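Local coordinates for protein phosphopantothenoylcysteine decarboxylase (Cryptococcus neoformans, PDB 6EOA) that probably decarboxylates phosphopantothenoylcysteine in coenzyme A biosynthesis and binds flavin mononucleotide, at residues Val67-Ala72 with Val103-Asp108; Val37-Ser42 with Leu133-Pro138. One frame throughout, in Å; residues are numbered along the deposited sequence.

Overall arrangement
Both contacts lie in one parallel sheet and meet where strand 63-69 runs beside strand 35-41, V68 probably hydrogen-bonding with L39 and T41 through the backbone. Contact 2 is the core: strands 35-41 and 133-139 pair at the centre of the chain, every touching residue is buried, and aliphatic branches fill both faces. Contact 1 lies at the margin, where strand 63-69 pairs with the short strand 105-106, one of the two outermost strands within this chain; it is partly buried and smaller, has two direct hydrogen bonds, and continues through bridging waters. Each contact ends at the FMN phosphate: contact 1 donates a threonine hydroxyl, whereas contact 2 brings a serine CB against it.

Contact 1 (Val67-Ala72 with Val103-Asp108); sequences VVATKA and VRVWTD. With FMN (flavin mononucleotide), chain B.
V67 meets V103, V105 and W106 at once. Its carbonyl O accepts the W106 N-H at 2.8 Å and also faces the edge of the indole, near the ring plane, with W106 CD1 3.3 Å from V67 O. W106 NE1 finds its partner in Q66 OE1; R104 CD lies over one face of the indole, toward the rim. The two methyls of V67 divide the work: CG2 reaches V103 CG1 at 4.0 Å, while CG1, anti to the backbone N, packs against both methyls of V105. V68 is bridged to W106, and both side chains project from the face opposite V67 and V105. A69 N then donates to W106 O, 2.9 Å away and nearly straight (175° at the hydrogen), and A69 CB rests on V105 CG1 at 3.8 Å. Beyond this the strands part and water takes over: one molecule donates to A69 O (2.6 Å) and accepts from D108 N. T70 turns from the partner segment to the cofactor, its OG1 set between backbone N and carbonyl carbon (chi1 69°) and donating to FMN O3P at 2.7 Å. A second water accepts from K71 N and donates to D108 OD2. A72 CB closes on FMN O5' at 3.4 Å and also packs on W112 of the second subunit. The pairing completes a beta-alpha-beta unit, strand 63-69, helix 79-89, strand 105-106. Helix 50-59 packs on V67 and V103, helix 155-162 touches V68 and W106 on the other face, and strand 35-41 flanks V68 and A69.

Contact 2 (Val37-Ser42 with Leu133-Pro138); sequences VVLITS and LVVIAP. With FMN (flavin mononucleotide), chain B.
S42 and P138 bring the flat groups together: the P138 carbonyl and the cis peptide between A137 and P138. S42 OG stands above the plane of the P138 carbonyl, 45° out of it, and donates to P138 O over a short 2.5 Å, while S42 N adds a weak bond to the same oxygen. S42 OG is also bonded to S140 N, tying the ends of both strands together. P138 CG, on the puckered proline ring, lies 3.8 Å from S42 O; S44, S47 and A174 also pack on P138. The A137 carbonyl, itself part of the cis peptide, meets two methyl groups, T41 CG2 and L39 CD1, each 3.7 Å from A137 O. Upstream the strands run parallel, 19° apart, with V38 and I40 each giving N-H and C=O to the partner; I40 N to V135 O is the shortest of these bonds at 2.7 Å. Here the first and fourth strands of a 3-2-1-4-5-6 Rossmann-like sheet lie side by side, and the nucleotide phosphate sits at their C-terminal ends, with S42 CB 3.4 Å from FMN O2P. Side chains alternate between the faces. On one, V37 CG1 touches V135 CG2 at 3.8 Å, and L39 CD1 reaches past V135 to A137 CB. On the other, I40 CG1 is anti to the carbonyl carbon (chi1 -60°) and the chain beyond it is extended, carrying CD1 to V134 CG1 at 3.7 Å; helix 155-162 packs on this face, touching V38, I40 and I136. T41 OG1 bonds outside the pair, to Y77 OH and S73 OG.

Contact 1 (Val67-Ala72 with Val103-Asp108)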
loop_
_atom_site.group_PDB
_atom_site.type_symbol
_atom_site.label_atom_id
_atom_site.label_comp_id
_atom_site.label_asym_id
_atom_site.label_seq_id
_atom_site.Cartn_x
_atom_site.Cartn_y
_atom_site.Cartn_z
ATOM N N VAL A 67 3.883 -15.857 16.332
ATOM C CA VAL A 67 2.844 -14.915 15.942
ATOM C C VAL A 67 3.396 -13.756 15.118
ATOM O O VAL A 67 4.390 -13.135 15.494
ATOM C CB VAL A 67 2.126 -14.347 17.178
ATOM C CG1 VAL A 67 1.063 -13.329 16.770
ATOM C CG2 VAL A 67 1.517 -15.476 17.995
ATOM N N VAL A 68 2.742 -13.475 13.996
ATOM C CA VAL A 68 3.048 -12.295 13.197
ATOM C C VAL A 68 1.864 -11.342 13.208
ATOM O O VAL A 68 0.760 -11.707 12.806
ATOM C CB VAL A 68 3.389 -12.662 11.745
ATOM C CG1 VAL A 68 3.543 -11.396 10.898
ATOM C CG2 VAL A 68 4.650 -13.511 11.703
ATOM N N ALA A 69 2.091 -10.122 13.679
ATOM C CA ALA A 69 1.020 -9.143 13.786
ATOM C C ALA A 69 1.235 -7.992 12.817
ATOM O O ALA A 69 2.300 -7.383 12.792
ATOM C CB ALA A 69 0.921 -8.619 15.211
ATOM N N THR A 70 0.223 -7.704 12.008
ATOM C CA THR A 70 0.241 -6.495 11.204
ATOM C C THR A 70 0.090 -5.319 12.159
ATOM O O THR A 70 -0.329 -5.505 13.306
ATOM C CB THR A 70 -0.873 -6.482 10.165
ATOM O OG1 THR A 70 -2.143 -6.339 10.816
ATOM C CG2 THR A 70 -0.866 -7.770 9.356
ATOM N N LYS A 71 0.436 -4.118 11.710
ATOM C CA LYS A 71 0.388 -2.966 12.606
ATOM C C LYS A 71 -1.025 -2.743 13.137
ATOM O O LYS A 71 -1.214 -2.453 14.315
ATOM C CB LYS A 71 0.887 -1.694 11.916
ATOM C CG LYS A 71 0.794 -0.480 12.830
ATOM C CD LYS A 71 1.038 0.837 12.111
ATOM C CE LYS A 71 1.389 1.934 13.116
ATOM N NZ LYS A 71 1.182 3.305 12.563
ATOM N N ALA A 72 -2.013 -2.889 12.264
ATOM C CA ALA A 72 -3.405 -2.697 12.652
ATOM C C ALA A 72 -3.859 -3.701 13.720
ATOM O O ALA A 72 -4.637 -3.355 14.604
ATOM C CB ALA A 72 -4.306 -2.790 11.428
ATOM N N VAL A 103 6.683 -17.197 23.350
ATOM C CA VAL A 103 5.886 -16.916 22.164
ATOM C C VAL A 103 5.933 -15.408 21.939
ATOM O O VAL A 103 5.142 -14.658 22.510
ATOM C CB VAL A 103 4.416 -17.367 22.246
ATOM C CG1 VAL A 103 3.698 -17.060 20.939
ATOM C CG2 VAL A 103 4.330 -18.850 22.574
ATOM N N ARG A 104 6.869 -14.963 21.112
ATOM C CA ARG A 104 6.982 -13.544 20.826
ATOM C C ARG A 104 6.033 -13.148 19.702
ATOM O O ARG A 104 5.885 -13.862 18.710
ATOM C CB ARG A 104 8.428 -13.168 20.476
ATOM C CG ARG A 104 8.549 -12.220 19.293
ATOM C CD ARG A 104 9.889 -11.502 19.283
ATOM N NE ARG A 104 9.935 -10.412 20.256
ATOM C CZ ARG A 104 10.784 -9.389 20.198
ATOM N NH1 ARG A 104 11.668 -9.306 19.211
ATOM N NH2 ARG A 104 10.747 -8.443 21.129
ATOM N N VAL A 105 5.375 -12.011 19.886
ATOM C CA VAL A 105 4.563 -11.420 18.839
ATOM C C VAL A 105 5.461 -10.572 17.947
ATOM O O VAL A 105 5.881 -9.486 18.343
ATOM C CB VAL A 105 3.426 -10.553 19.420
ATOM C CG1 VAL A 105 2.703 -9.807 18.315
ATOM C CG2 VAL A 105 2.454 -11.413 20.229
ATOM N N TRP A 106 5.775 -11.080 16.757
ATOM C CA TRP A 106 6.645 -10.369 15.821
ATOM C C TRP A 106 5.890 -9.262 15.085
ATOM O O TRP A 106 4.749 -9.458 14.657
ATOM C CB TRP A 106 7.254 -11.335 14.797
ATOM C CG TRP A 106 8.077 -12.455 15.378
ATOM C CD1 TRP A 106 7.672 -13.744 15.595
ATOM C CD2 TRP A 106 9.449 -12.393 15.794
ATOM N NE1 TRP A 106 8.700 -14.484 16.125
ATOM C CE2 TRP A 106 9.801 -13.679 16.258
ATOM C CE3 TRP A 106 10.410 -11.377 15.822
ATOM C CZ2 TRP A 106 11.075 -13.973 16.744
ATOM C CZ3 TRP A 106 11.674 -11.670 16.305
ATOM C CH2 TRP A 106 11.995 -12.957 16.761
ATOM N N THR A 107 6.540 -8.111 14.930
ATOM C CA THR A 107 5.985 -6.991 14.173
ATOM C C THR A 107 6.944 -6.561 13.056
ATOM O O THR A 107 8.070 -7.061 12.977
ATOM C CB THR A 107 5.695 -5.782 15.084
ATOM O OG1 THR A 107 6.922 -5.302 15.647
ATOM C CG2 THR A 107 4.745 -6.177 16.219
ATOM N N ASP A 108 6.496 -5.643 12.198
ATOM C CA ASP A 108 7.319 -5.136 11.096
ATOM C C ASP A 108 8.637 -4.551 11.600
ATOM O O ASP A 108 9.680 -4.721 10.971
ATOM C CB ASP A 108 6.563 -4.068 10.291
ATOM C CG ASP A 108 5.362 -4.626 9.560
ATOM O OD1 ASP A 108 5.372 -5.824 9.211
ATOM O OD2 ASP A 108 4.401 -3.865 9.326
HETATM N N1 FMN B . -11.264 -4.537 8.614
HETATM C C2 FMN B . -11.712 -5.822 8.377
HETATM O O2 FMN B . -11.497 -6.350 7.283
HETATM N N3 FMN B . -12.403 -6.506 9.362
HETATM C C4 FMN B . -12.649 -5.913 10.586
HETATM O O4 FMN B . -13.262 -6.532 11.455
HETATM C C4A FMN B . -12.197 -4.616 10.829
HETATM N N5 FMN B . -12.433 -4.007 12.048
HETATM C C5A FMN B . -11.976 -2.723 12.281
HETATM C C6 FMN B . -12.207 -2.109 13.509
HETATM C C7 FMN B . -11.748 -0.817 13.745
HETATM C C7M FMN B . -12.003 -0.155 15.070
HETATM C C8 FMN B . -11.053 -0.139 12.747
HETATM C C8M FMN B . -10.550 1.257 12.976
HETATM C C9 FMN B . -10.821 -0.752 11.523
HETATM C C9A FMN B . -11.281 -2.042 11.285
HETATM N N10 FMN B . -11.045 -2.652 10.066
HETATM C C10 FMN B . -11.502 -3.933 9.833
HETATM C "C1'" FMN B . -10.298 -1.921 8.989
HETATM C "C2'" FMN B . -8.825 -2.315 9.018
HETATM O "O2'" FMN B . -8.328 -2.318 10.343
HETATM C "C3'" FMN B . -8.007 -1.358 8.163
HETATM O "O3'" FMN B . -8.370 -1.563 6.816
HETATM C "C4'" FMN B . -6.515 -1.610 8.352
HETATM O "O4'" FMN B . -5.766 -0.545 7.809
HETATM C "C5'" FMN B . -6.117 -2.918 7.683
HETATM O "O5'" FMN B . -4.805 -3.261 8.064
HETATM P P FMN B . -4.297 -4.788 7.927
HETATM O O1P FMN B . -4.037 -5.082 6.467
HETATM O O2P FMN B . -5.322 -5.768 8.454
HETATM O O3P FMN B . -3.026 -4.927 8.720
HETATM O O HOH W 1 3.626 -5.244 12.296
HETATM O O HOH W 2 1.897 -4.080 9.107
#

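Contact 2 (Val37-Ser42 with Leu133-Pro138)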
loop_
_atom_site.group_PDB
_atom_site.type_symbol
_atom_site.label_atom_id
_atom_site.label_comp_id
_atom_site.label_asym_id
_atom_site.label_seq_id
_atom_site.Cartn_x
_atom_site.Cartn_y
_atom_site.Cartn_z
ATOM N N VAL A 37 3.388 -23.831 13.965
ATOM C CA VAL A 37 2.372 -22.981 13.364
ATOM C C VAL A 37 2.753 -21.519 13.491
ATOM O O VAL A 37 3.085 -21.050 14.578
ATOM C CB VAL A 37 0.988 -23.190 14.021
ATOM C CG1 VAL A 37 -0.074 -22.400 13.283
ATOM C CG2 VAL A 37 0.621 -24.656 14.048
ATOM N N VAL A 38 2.715 -20.803 12.374
ATOM C CA VAL A 38 2.815 -19.354 12.408
ATOM C C VAL A 38 1.417 -18.759 12.314
ATOM O O VAL A 38 0.692 -18.998 11.347
ATOM C CB VAL A 38 3.696 -18.804 11.269
ATOM C CG1 VAL A 38 3.502 -17.300 11.127
ATOM C CG2 VAL A 38 5.154 -19.134 11.523
ATOM N N LEU A 39 1.031 -18.000 13.331
ATOM C CA LEU A 39 -0.255 -17.316 13.311
ATOM C C LEU A 39 -0.086 -15.876 12.831
ATOM O O LEU A 39 0.646 -15.096 13.437
ATOM C CB LEU A 39 -0.899 -17.336 14.696
ATOM C CG LEU A 39 -2.188 -16.521 14.844
ATOM C CD1 LEU A 39 -3.354 -17.173 14.093
ATOM C CD2 LEU A 39 -2.531 -16.312 16.313
ATOM N N ILE A 40 -0.744 -15.533 11.729
ATOM C CA ILE A 40 -0.752 -14.154 11.261
ATOM C C ILE A 40 -2.060 -13.497 11.667
ATOM O O ILE A 40 -3.140 -13.977 11.317
ATOM C CB ILE A 40 -0.574 -14.045 9.734
ATOM C CG1 ILE A 40 0.752 -14.664 9.298
ATOM C CG2 ILE A 40 -0.608 -12.585 9.302
ATOM C CD1 ILE A 40 0.988 -14.591 7.796
ATOM N N THR A 41 -1.959 -12.412 12.428
ATOM C CA THR A 41 -3.134 -11.663 12.863
ATOM C C THR A 41 -3.154 -10.314 12.162
ATOM O O THR A 41 -2.128 -9.639 12.078
ATOM C CB THR A 41 -3.155 -11.456 14.392
ATOM O OG1 THR A 41 -2.140 -10.518 14.772
ATOM C CG2 THR A 41 -2.913 -12.779 15.113
ATOM N N SER A 42 -4.316 -9.929 11.643
ATOM C CA SER A 42 -4.439 -8.671 10.916
ATOM C C SER A 42 -5.467 -7.753 11.575
ATOM O O SER A 42 -6.037 -8.089 12.613
ATOM C CB SER A 42 -4.808 -8.926 9.455
ATOM O OG SER A 42 -6.072 -9.556 9.344
ATOM N N LEU A 133 2.916 -24.734 9.074
ATOM C CA LEU A 133 1.595 -24.255 8.700
ATOM C C LEU A 133 1.505 -22.758 8.958
ATOM O O LEU A 133 2.041 -22.258 9.947
ATOM C CB LEU A 133 0.508 -25.004 9.479
ATOM C CG LEU A 133 -0.942 -24.529 9.331
ATOM C CD1 LEU A 133 -1.440 -24.706 7.902
ATOM C CD2 LEU A 133 -1.856 -25.255 10.315
ATOM N N VAL A 134 0.847 -22.040 8.057
ATOM C CA VAL A 134 0.587 -20.622 8.261
ATOM C C VAL A 134 -0.914 -20.389 8.349
ATOM O O VAL A 134 -1.660 -20.763 7.444
ATOM C CB VAL A 134 1.184 -19.757 7.137
ATOM C CG1 VAL A 134 0.810 -18.296 7.337
ATOM C CG2 VAL A 134 2.696 -19.916 7.092
ATOM N N VAL A 135 -1.353 -19.785 9.448
ATOM C CA VAL A 135 -2.770 -19.501 9.650
ATOM C C VAL A 135 -3.010 -17.997 9.765
ATOM O O VAL A 135 -2.468 -17.335 10.648
ATOM C CB VAL A 135 -3.315 -20.207 10.908
ATOM C CG1 VAL A 135 -4.823 -20.034 11.009
ATOM C CG2 VAL A 135 -2.953 -21.692 10.884
ATOM N N ILE A 136 -3.822 -17.462 8.861
ATOM C CA ILE A 136 -4.172 -16.052 8.900
ATOM C C ILE A 136 -5.523 -15.876 9.581
ATOM O O ILE A 136 -6.570 -16.056 8.963
ATOM C CB ILE A 136 -4.219 -15.444 7.494
ATOM C CG1 ILE A 136 -2.988 -15.866 6.692
ATOM C CG2 ILE A 136 -4.305 -13.936 7.585
ATOM C CD1 ILE A 136 -3.017 -15.395 5.256
ATOM N N ALA A 137 -5.488 -15.531 10.864
ATOM C CA ALA A 137 -6.701 -15.436 11.666
ATOM C C ALA A 137 -6.580 -14.322 12.700
ATOM O O ALA A 137 -5.861 -14.461 13.688
ATOM C CB ALA A 137 -6.991 -16.766 12.348
ATOM N N PRO A 138 -7.297 -13.213 12.483
ATOM C CA PRO A 138 -8.208 -13.004 11.356
ATOM C C PRO A 138 -7.501 -12.462 10.116
ATOM O O PRO A 138 -6.410 -11.903 10.219
ATOM C CB PRO A 138 -9.185 -11.971 11.903
ATOM C CG PRO A 138 -8.337 -11.140 12.813
ATOM C CD PRO A 138 -7.317 -12.073 13.419
HETATM N N1 FMN B . -11.264 -4.537 8.614
HETATM C C2 FMN B . -11.712 -5.822 8.377
HETATM O O2 FMN B . -11.497 -6.350 7.283
HETATM N N3 FMN B . -12.403 -6.506 9.362
HETATM C C4 FMN B . -12.649 -5.913 10.586
HETATM O O4 FMN B . -13.262 -6.532 11.455
HETATM C C4A FMN B . -12.197 -4.616 10.829
HETATM N N5 FMN B . -12.433 -4.007 12.048
HETATM C C5A FMN B . -11.976 -2.723 12.281
HETATM C C6 FMN B . -12.207 -2.109 13.509
HETATM C C7 FMN B . -11.748 -0.817 13.745
HETATM C C7M FMN B . -12.003 -0.155 15.070
HETATM C C8 FMN B . -11.053 -0.139 12.747
HETATM C C8M FMN B . -10.550 1.257 12.976
HETATM C C9 FMN B . -10.821 -0.752 11.523
HETATM C C9A FMN B . -11.281 -2.042 11.285
HETATM N N10 FMN B . -11.045 -2.652 10.066
HETATM C C10 FMN B . -11.502 -3.933 9.833
HETATM C "C1'" FMN B . -10.298 -1.921 8.989
HETATM C "C2'" FMN B . -8.825 -2.315 9.018
HETATM O "O2'" FMN B . -8.328 -2.318 10.343
HETATM C "C3'" FMN B . -8.007 -1.358 8.163
HETATM O "O3'" FMN B . -8.370 -1.563 6.816
HETATM C "C4'" FMN B . -6.515 -1.610 8.352
HETATM O "O4'" FMN B . -5.766 -0.545 7.809
HETATM C "C5'" FMN B . -6.117 -2.918 7.683
HETATM O "O5'" FMN B . -4.805 -3.261 8.064
HETATM P P FMN B . -4.297 -4.788 7.927
HETATM O O1P FMN B . -4.037 -5.082 6.467
HETATM O O2P FMN B . -5.322 -5.768 8.454
HETATM O O3P FMN B . -3.026 -4.927 8.720
#